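Local coordinates for protein trans-4-hydroxy-L-proline dehydratase (Clostridioides difficile 70-100-2010, PDB 6VXC) that uses a glycyl radical to dehydrate trans-4-hydroxy-L-proline to (S)-1-pyrroline-5-carboxylate in the anaerobic breakdown of hydroxyproline, at residues I45-K56 with I134-W143. Numbering follows the deposited sequence.
Sequences IERAVLMTEAYK and IHKEEIIPFW
Trp-143 drives the edge of its six-membered ring into the face of Tyr-55: CH2 stands over the centre of the phenol ring, 3.4 Å from Tyr-55 CE2, in an edge-to-face pair with planes at 58°. One indole face carries Phe-142 CD2 near its rim. At the indole's polar edge, NE1 donates to Thr-52 OG1 at 2.8 Å, almost exactly in the ring plane. Thr-52 suits this place because its hydroxyl, while accepting from the buried indole N-H, also donates a hydrogen bond to Ala-48 O, which the backbone N of Thr-52 reaches from the opposite face of the carbonyl; both groups are thus paired. With OG1 beside the backbone N (chi1 -55°), the methyl CG2 is left to lie over the face of Phe-142, 4.3 Å from its centroid, a CH-pi contact. Phe-142 also meets Tyr-55 CB with its CZ, while the extended chain of Lys-56 runs past it in the opposite direction, CG 3.6 Å from Phe-142 CE1. That length carries NZ to a water bridging to Glu-138 O; a second water, bound to OE2, is held only weakly by NZ. Further along, aliphatic side chains fill the interface: Ile-139 CD1 rests on Ala-48 CB (3.7 Å), whose small size admits it, and Ile-134 CG2 meets Val-49 CG2. Outside the pair, Tyr-55 OH bonds Arg-68 of helix 64-78. The whole is a packed helix pair crossing at 43°, with Thr-52 as a knob in a hole formed by Glu-138, Ile-139, Phe-142 and Trp-143, in the outer part of the pyruvate formate lyase-like fold, away from its radical site.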
ATOM      1  N   ILE A  45     -16.942   9.879  14.504  1.00 20.24           N
ATOM      2  CA  ILE A  45     -18.199   9.705  13.782  1.00 22.61           C
ATOM      3  C   ILE A  45     -18.651  10.971  13.062  1.00 20.06           C
ATOM      4  O   ILE A  45     -19.666  10.942  12.355  1.00 19.64           O
ATOM      5  CB  ILE A  45     -19.298   9.233  14.760  1.00 23.59           C
ATOM      6  CG1 ILE A  45     -20.408   8.480  14.022  1.00 21.27           C
ATOM      7  CG2 ILE A  45     -19.846  10.420  15.562  1.00 20.82           C
ATOM      8  CD1 ILE A  45     -19.948   7.169  13.399  1.00 22.49           C
ATOM      9  N   GLU A  46     -17.935  12.088  13.220  1.00 22.82           N
ATOM     10  CA  GLU A  46     -18.436  13.345  12.674  1.00 21.04           C
ATOM     11  C   GLU A  46     -18.550  13.303  11.156  1.00 19.88           C
ATOM     12  O   GLU A  46     -19.503  13.843  10.578  1.00 23.01           O
ATOM     13  CB  GLU A  46     -17.545  14.506  13.094  1.00 21.61           C
ATOM     14  CG  GLU A  46     -18.114  15.822  12.660  1.00 24.69           C
ATOM     15  CD  GLU A  46     -17.322  16.997  13.149  1.00 28.01           C
ATOM     16  OE1 GLU A  46     -16.353  17.353  12.462  1.00 28.45           O
ATOM     17  OE2 GLU A  46     -17.656  17.553  14.214  1.00 35.87           O
ATOM     18  N   ARG A  47     -17.565  12.720  10.485  1.00 17.54           N
ATOM     19  CA  ARG A  47     -17.620  12.665   9.032  1.00 15.83           C
ATOM     20  C   ARG A  47     -18.902  11.989   8.561  1.00 15.90           C
ATOM     21  O   ARG A  47     -19.612  12.519   7.701  1.00 19.03           O
ATOM     22  CB  ARG A  47     -16.407  11.918   8.477  1.00 17.45           C
ATOM     23  CG  ARG A  47     -16.391  11.875   6.964  1.00 14.15           C
ATOM     24  CD  ARG A  47     -15.406  10.874   6.415  1.00 14.18           C
ATOM     25  NE  ARG A  47     -15.433  10.868   4.956  1.00 15.12           N
ATOM     26  CZ  ARG A  47     -16.304  10.189   4.220  1.00 13.82           C
ATOM     27  NH1 ARG A  47     -17.231   9.434   4.802  1.00 12.94           N
ATOM     28  NH2 ARG A  47     -16.236  10.262   2.898  1.00 14.63           N
ATOM     29  N   ALA A  48     -19.224  10.828   9.136  1.00 16.63           N
ATOM     30  CA  ALA A  48     -20.417  10.099   8.718  1.00 16.79           C
ATOM     31  C   ALA A  48     -21.672  10.933   8.930  1.00 16.61           C
ATOM     32  O   ALA A  48     -22.567  10.941   8.080  1.00 21.04           O
ATOM     33  CB  ALA A  48     -20.525   8.781   9.479  1.00 14.45           C
ATOM     34  N   VAL A  49     -21.753  11.651  10.049  1.00 18.55           N
ATOM     35  CA  VAL A  49     -22.912  12.507  10.285  1.00 18.92           C
ATOM     36  C   VAL A  49     -23.038  13.548   9.184  1.00 17.42           C
ATOM     37  O   VAL A  49     -24.106  13.729   8.598  1.00 20.72           O
ATOM     38  CB  VAL A  49     -22.820  13.183  11.664  1.00 18.91           C
ATOM     39  CG1 VAL A  49     -23.923  14.223  11.799  1.00 19.39           C
ATOM     40  CG2 VAL A  49     -22.917  12.168  12.782  1.00 18.74           C
ATOM     41  N   LEU A  50     -21.943  14.241   8.876  1.00 17.52           N
ATOM     42  CA  LEU A  50     -22.017  15.331   7.910  1.00 18.00           C
ATOM     43  C   LEU A  50     -22.334  14.824   6.509  1.00 17.04           C
ATOM     44  O   LEU A  50     -23.053  15.490   5.759  1.00 20.55           O
ATOM     45  CB  LEU A  50     -20.717  16.144   7.924  1.00 17.38           C
ATOM     46  CG  LEU A  50     -20.496  16.919   9.233  1.00 21.76           C
ATOM     47  CD1 LEU A  50     -19.148  17.647   9.271  1.00 20.73           C
ATOM     48  CD2 LEU A  50     -21.645  17.890   9.494  1.00 22.46           C
ATOM     49  N   MET A  51     -21.800  13.668   6.127  1.00 18.17           N
ATOM     50  CA  MET A  51     -22.158  13.106   4.830  1.00 20.51           C
ATOM     51  C   MET A  51     -23.629  12.701   4.794  1.00 19.20           C
ATOM     52  O   MET A  51     -24.290  12.851   3.764  1.00 22.02           O
ATOM     53  CB  MET A  51     -21.271  11.899   4.497  1.00 21.65           C
ATOM     54  CG  MET A  51     -19.781  12.229   4.392  1.00 22.81           C
ATOM     55  SD  MET A  51     -19.321  13.308   3.017  1.00 27.17           S
ATOM     56  CE  MET A  51     -19.471  12.184   1.635  1.00 24.69           C
ATOM     57  N   THR A  52     -24.157  12.180   5.899  1.00 17.16           N
ATOM     58  CA  THR A  52     -25.576  11.853   5.928  1.00 19.82           C
ATOM     59  C   THR A  52     -26.421  13.099   5.691  1.00 21.12           C
ATOM     60  O   THR A  52     -27.343  13.085   4.872  1.00 24.52           O
ATOM     61  CB  THR A  52     -25.956  11.190   7.254  1.00 18.91           C
ATOM     62  OG1 THR A  52     -25.128  10.051   7.488  1.00 18.60           O
ATOM     63  CG2 THR A  52     -27.423  10.743   7.207  1.00 21.37           C
ATOM     64  N   GLU A  53     -26.087  14.203   6.369  1.00 21.87           N
ATOM     65  CA  GLU A  53     -26.802  15.462   6.153  1.00 21.01           C
ATOM     66  C   GLU A  53     -26.778  15.888   4.689  1.00 24.11           C
ATOM     67  O   GLU A  53     -27.775  16.401   4.166  1.00 24.46           O
ATOM     68  CB  GLU A  53     -26.202  16.571   7.016  1.00 23.51           C
ATOM     69  CG  GLU A  53     -26.425  16.427   8.502  1.00 26.88           C
ATOM     70  CD  GLU A  53     -25.827  17.591   9.286  1.00 29.13           C
ATOM     71  OE1 GLU A  53     -25.313  18.535   8.655  1.00 29.08           O
ATOM     72  OE2 GLU A  53     -25.868  17.559  10.532  1.00 33.39           O
ATOM     73  N   ALA A  54     -25.627  15.758   4.033  1.00 23.83           N
ATOM     74  CA  ALA A  54     -25.520  16.209   2.652  1.00 22.89           C
ATOM     75  C   ALA A  54     -26.369  15.354   1.719  1.00 21.81           C
ATOM     76  O   ALA A  54     -27.025  15.884   0.820  1.00 21.82           O
ATOM     77  CB  ALA A  54     -24.058  16.216   2.205  1.00 19.85           C
ATOM     78  N   TYR A  55     -26.356  14.030   1.899  1.00 24.65           N
ATOM     79  CA  TYR A  55     -27.152  13.166   1.026  1.00 21.11           C
ATOM     80  C   TYR A  55     -28.643  13.426   1.201  1.00 24.59           C
ATOM     81  O   TYR A  55     -29.386  13.514   0.213  1.00 23.11           O
ATOM     82  CB  TYR A  55     -26.835  11.699   1.296  1.00 20.65           C
ATOM     83  CG  TYR A  55     -25.713  11.136   0.455  1.00 21.13           C
ATOM     84  CD1 TYR A  55     -24.480  11.770   0.390  1.00 20.71           C
ATOM     85  CD2 TYR A  55     -25.894   9.976  -0.286  1.00 19.55           C
ATOM     86  CE1 TYR A  55     -23.446  11.250  -0.386  1.00 19.60           C
ATOM     87  CE2 TYR A  55     -24.878   9.447  -1.054  1.00 20.19           C
ATOM     88  CZ  TYR A  55     -23.650  10.091  -1.106  1.00 22.10           C
ATOM     89  OH  TYR A  55     -22.634   9.558  -1.873  1.00 21.51           O
ATOM     90  N   LYS A  56     -29.098  13.538   2.452  1.00 22.64           N
ATOM     91  CA  LYS A  56     -30.495  13.856   2.701  1.00 26.45           C
ATOM     92  C   LYS A  56     -30.888  15.173   2.051  1.00 22.58           C
ATOM     93  O   LYS A  56     -32.040  15.352   1.654  1.00 23.80           O
ATOM     94  CB  LYS A  56     -30.758  13.906   4.208  1.00 23.95           C
ATOM     95  CG  LYS A  56     -30.786  12.539   4.876  1.00 23.62           C
ATOM     96  CD  LYS A  56     -30.916  12.669   6.391  1.00 22.92           C
ATOM     97  CE  LYS A  56     -31.065  11.315   7.053  1.00 22.53           C
ATOM     98  NZ  LYS A  56     -31.097  11.460   8.533  1.00 23.44           N
ATOM     99  N   ILE A 134     -24.848   7.159  17.846  1.00 21.99           N
ATOM    100  CA  ILE A 134     -25.059   7.896  16.601  1.00 18.90           C
ATOM    101  C   ILE A 134     -25.010   6.951  15.407  1.00 20.76           C
ATOM    102  O   ILE A 134     -25.856   7.010  14.508  1.00 22.21           O
ATOM    103  CB  ILE A 134     -24.016   9.021  16.477  1.00 23.42           C
ATOM    104  CG1 ILE A 134     -24.249  10.092  17.537  1.00 26.88           C
ATOM    105  CG2 ILE A 134     -23.990   9.618  15.079  1.00 19.58           C
ATOM    106  CD1 ILE A 134     -23.189  11.158  17.528  1.00 23.76           C
ATOM    107  N   HIS A 135     -24.019   6.057  15.383  1.00 20.04           N
ATOM    108  CA  HIS A 135     -23.930   5.105  14.283  1.00 19.05           C
ATOM    109  C   HIS A 135     -25.182   4.240  14.221  1.00 21.92           C
ATOM    110  O   HIS A 135     -25.716   3.982  13.137  1.00 22.20           O
ATOM    111  CB  HIS A 135     -22.686   4.222  14.425  1.00 18.32           C
ATOM    112  CG  HIS A 135     -22.485   3.303  13.267  1.00 17.18           C
ATOM    113  ND1 HIS A 135     -22.003   3.735  12.052  1.00 18.66           N
ATOM    114  CD2 HIS A 135     -22.769   1.991  13.110  1.00 16.70           C
ATOM    115  CE1 HIS A 135     -21.963   2.722  11.207  1.00 17.08           C
ATOM    116  NE2 HIS A 135     -22.420   1.648  11.825  1.00 20.14           N
ATOM    117  N   LYS A 136     -25.655   3.777  15.380  1.00 22.84           N
ATOM    118  CA  LYS A 136     -26.826   2.917  15.410  1.00 23.37           C
ATOM    119  C   LYS A 136     -28.077   3.664  14.973  1.00 23.26           C
ATOM    120  O   LYS A 136     -28.896   3.121  14.224  1.00 23.73           O
ATOM    121  CB  LYS A 136     -27.029   2.347  16.814  1.00 27.99           C
ATOM    122  CG  LYS A 136     -28.206   1.397  16.883  1.00 28.29           C
ATOM    123  CD  LYS A 136     -28.577   1.035  18.304  1.00 35.70           C
ATOM    124  CE  LYS A 136     -29.470  -0.201  18.303  1.00 41.54           C
ATOM    125  NZ  LYS A 136     -30.151  -0.407  19.604  1.00 54.80           N
ATOM    126  N   GLU A 137     -28.234   4.912  15.413  1.00 25.87           N
ATOM    127  CA  GLU A 137     -29.493   5.623  15.229  1.00 24.33           C
ATOM    128  C   GLU A 137     -29.535   6.495  13.986  1.00 26.30           C
ATOM    129  O   GLU A 137     -30.604   6.646  13.387  1.00 26.23           O
ATOM    130  CB  GLU A 137     -29.786   6.496  16.446  1.00 27.36           C
ATOM    131  CG  GLU A 137     -29.950   5.732  17.733  1.00 30.56           C
ATOM    132  CD  GLU A 137     -30.207   6.647  18.916  1.00 38.69           C
ATOM    133  OE1 GLU A 137     -30.525   6.125  20.007  1.00 43.54           O
ATOM    134  OE2 GLU A 137     -30.103   7.884  18.754  1.00 40.13           O
ATOM    135  N   GLU A 138     -28.418   7.080  13.579  1.00 22.84           N
ATOM    136  CA  GLU A 138     -28.412   7.962  12.421  1.00 26.07           C
ATOM    137  C   GLU A 138     -27.784   7.342  11.181  1.00 25.99           C
ATOM    138  O   GLU A 138     -28.262   7.587  10.071  1.00 23.66           O
ATOM    139  CB  GLU A 138     -27.676   9.264  12.745  1.00 25.81           C
ATOM    140  CG  GLU A 138     -28.106   9.992  14.010  1.00 33.75           C
ATOM    141  CD  GLU A 138     -29.582  10.362  14.024  1.00 44.64           C
ATOM    142  OE1 GLU A 138     -30.187  10.306  15.121  1.00 49.38           O
ATOM    143  OE2 GLU A 138     -30.124  10.750  12.961  1.00 41.99           O
ATOM    144  N   ILE A 139     -26.710   6.564  11.334  1.00 23.13           N
ATOM    145  CA  ILE A 139     -25.905   6.118  10.198  1.00 21.99           C
ATOM    146  C   ILE A 139     -26.464   4.846   9.572  1.00 17.10           C
ATOM    147  O   ILE A 139     -26.708   4.804   8.364  1.00 20.75           O
ATOM    148  CB  ILE A 139     -24.432   5.911  10.609  1.00 18.41           C
ATOM    149  CG1 ILE A 139     -23.860   7.187  11.230  1.00 18.66           C
ATOM    150  CG2 ILE A 139     -23.600   5.509   9.392  1.00 16.19           C
ATOM    151  CD1 ILE A 139     -24.054   8.421  10.389  1.00 22.87           C
ATOM    152  N   ILE A 140     -26.618   3.788  10.372  1.00 17.56           N
ATOM    153  CA  ILE A 140     -27.091   2.510   9.830  1.00 23.19           C
ATOM    154  C   ILE A 140     -28.433   2.648   9.121  1.00 22.12           C
ATOM    155  O   ILE A 140     -28.567   2.144   7.994  1.00 20.70           O
ATOM    156  CB  ILE A 140     -27.123   1.446  10.941  1.00 23.77           C
ATOM    157  CG1 ILE A 140     -25.701   1.059  11.335  1.00 20.46           C
ATOM    158  CG2 ILE A 140     -27.916   0.227  10.506  1.00 22.77           C
ATOM    159  CD1 ILE A 140     -25.654  -0.010  12.370  1.00 21.93           C
ATOM    160  N   PRO A 141     -29.450   3.302   9.698  1.00 23.33           N
ATOM    161  CA  PRO A 141     -30.742   3.393   9.006  1.00 20.95           C
ATOM    162  C   PRO A 141     -30.636   4.047   7.648  1.00 22.42           C
ATOM    163  O   PRO A 141     -31.410   3.700   6.752  1.00 26.31           O
ATOM    164  CB  PRO A 141     -31.598   4.213   9.979  1.00 21.92           C
ATOM    165  CG  PRO A 141     -30.963   4.010  11.300  1.00 24.19           C
ATOM    166  CD  PRO A 141     -29.502   3.942  11.022  1.00 23.38           C
ATOM    167  N   PHE A 142     -29.698   4.974   7.452  1.00 21.35           N
ATOM    168  CA  PHE A 142     -29.579   5.632   6.156  1.00 18.07           C
ATOM    169  C   PHE A 142     -28.637   4.896   5.203  1.00 18.47           C
ATOM    170  O   PHE A 142     -28.958   4.749   4.019  1.00 21.40           O
ATOM    171  CB  PHE A 142     -29.121   7.082   6.348  1.00 19.10           C
ATOM    172  CG  PHE A 142     -29.104   7.881   5.074  1.00 19.66           C
ATOM    173  CD1 PHE A 142     -30.246   8.523   4.622  1.00 20.14           C
ATOM    174  CD2 PHE A 142     -27.949   7.978   4.321  1.00 18.29           C
ATOM    175  CE1 PHE A 142     -30.239   9.241   3.443  1.00 19.94           C
ATOM    176  CE2 PHE A 142     -27.931   8.701   3.132  1.00 19.96           C
ATOM    177  CZ  PHE A 142     -29.081   9.337   2.695  1.00 21.38           C
ATOM    178  N   TRP A 143     -27.494   4.407   5.686  1.00 19.66           N
ATOM    179  CA  TRP A 143     -26.434   3.935   4.799  1.00 17.38           C
ATOM    180  C   TRP A 143     -26.395   2.427   4.601  1.00 16.76           C
ATOM    181  O   TRP A 143     -25.768   1.973   3.643  1.00 17.97           O
ATOM    182  CB  TRP A 143     -25.060   4.392   5.310  1.00 16.36           C
ATOM    183  CG  TRP A 143     -24.874   5.848   5.155  1.00 15.52           C
ATOM    184  CD1 TRP A 143     -25.018   6.805   6.121  1.00 16.16           C
ATOM    185  CD2 TRP A 143     -24.534   6.539   3.953  1.00 14.15           C
ATOM    186  NE1 TRP A 143     -24.780   8.042   5.593  1.00 13.42           N
ATOM    187  CE2 TRP A 143     -24.479   7.910   4.265  1.00 13.52           C
ATOM    188  CE3 TRP A 143     -24.260   6.130   2.645  1.00 14.67           C
ATOM    189  CZ2 TRP A 143     -24.165   8.873   3.319  1.00 14.63           C
ATOM    190  CZ3 TRP A 143     -23.956   7.087   1.705  1.00 13.39           C
ATOM    191  CH2 TRP A 143     -23.913   8.441   2.045  1.00 16.74           C
TER
HETATM  192  O   HOH W   1     -30.636   8.461   9.359  1.00 28.30           O
HETATM  193  O   HOH W   2     -28.826  11.641  10.801  1.00 37.72           O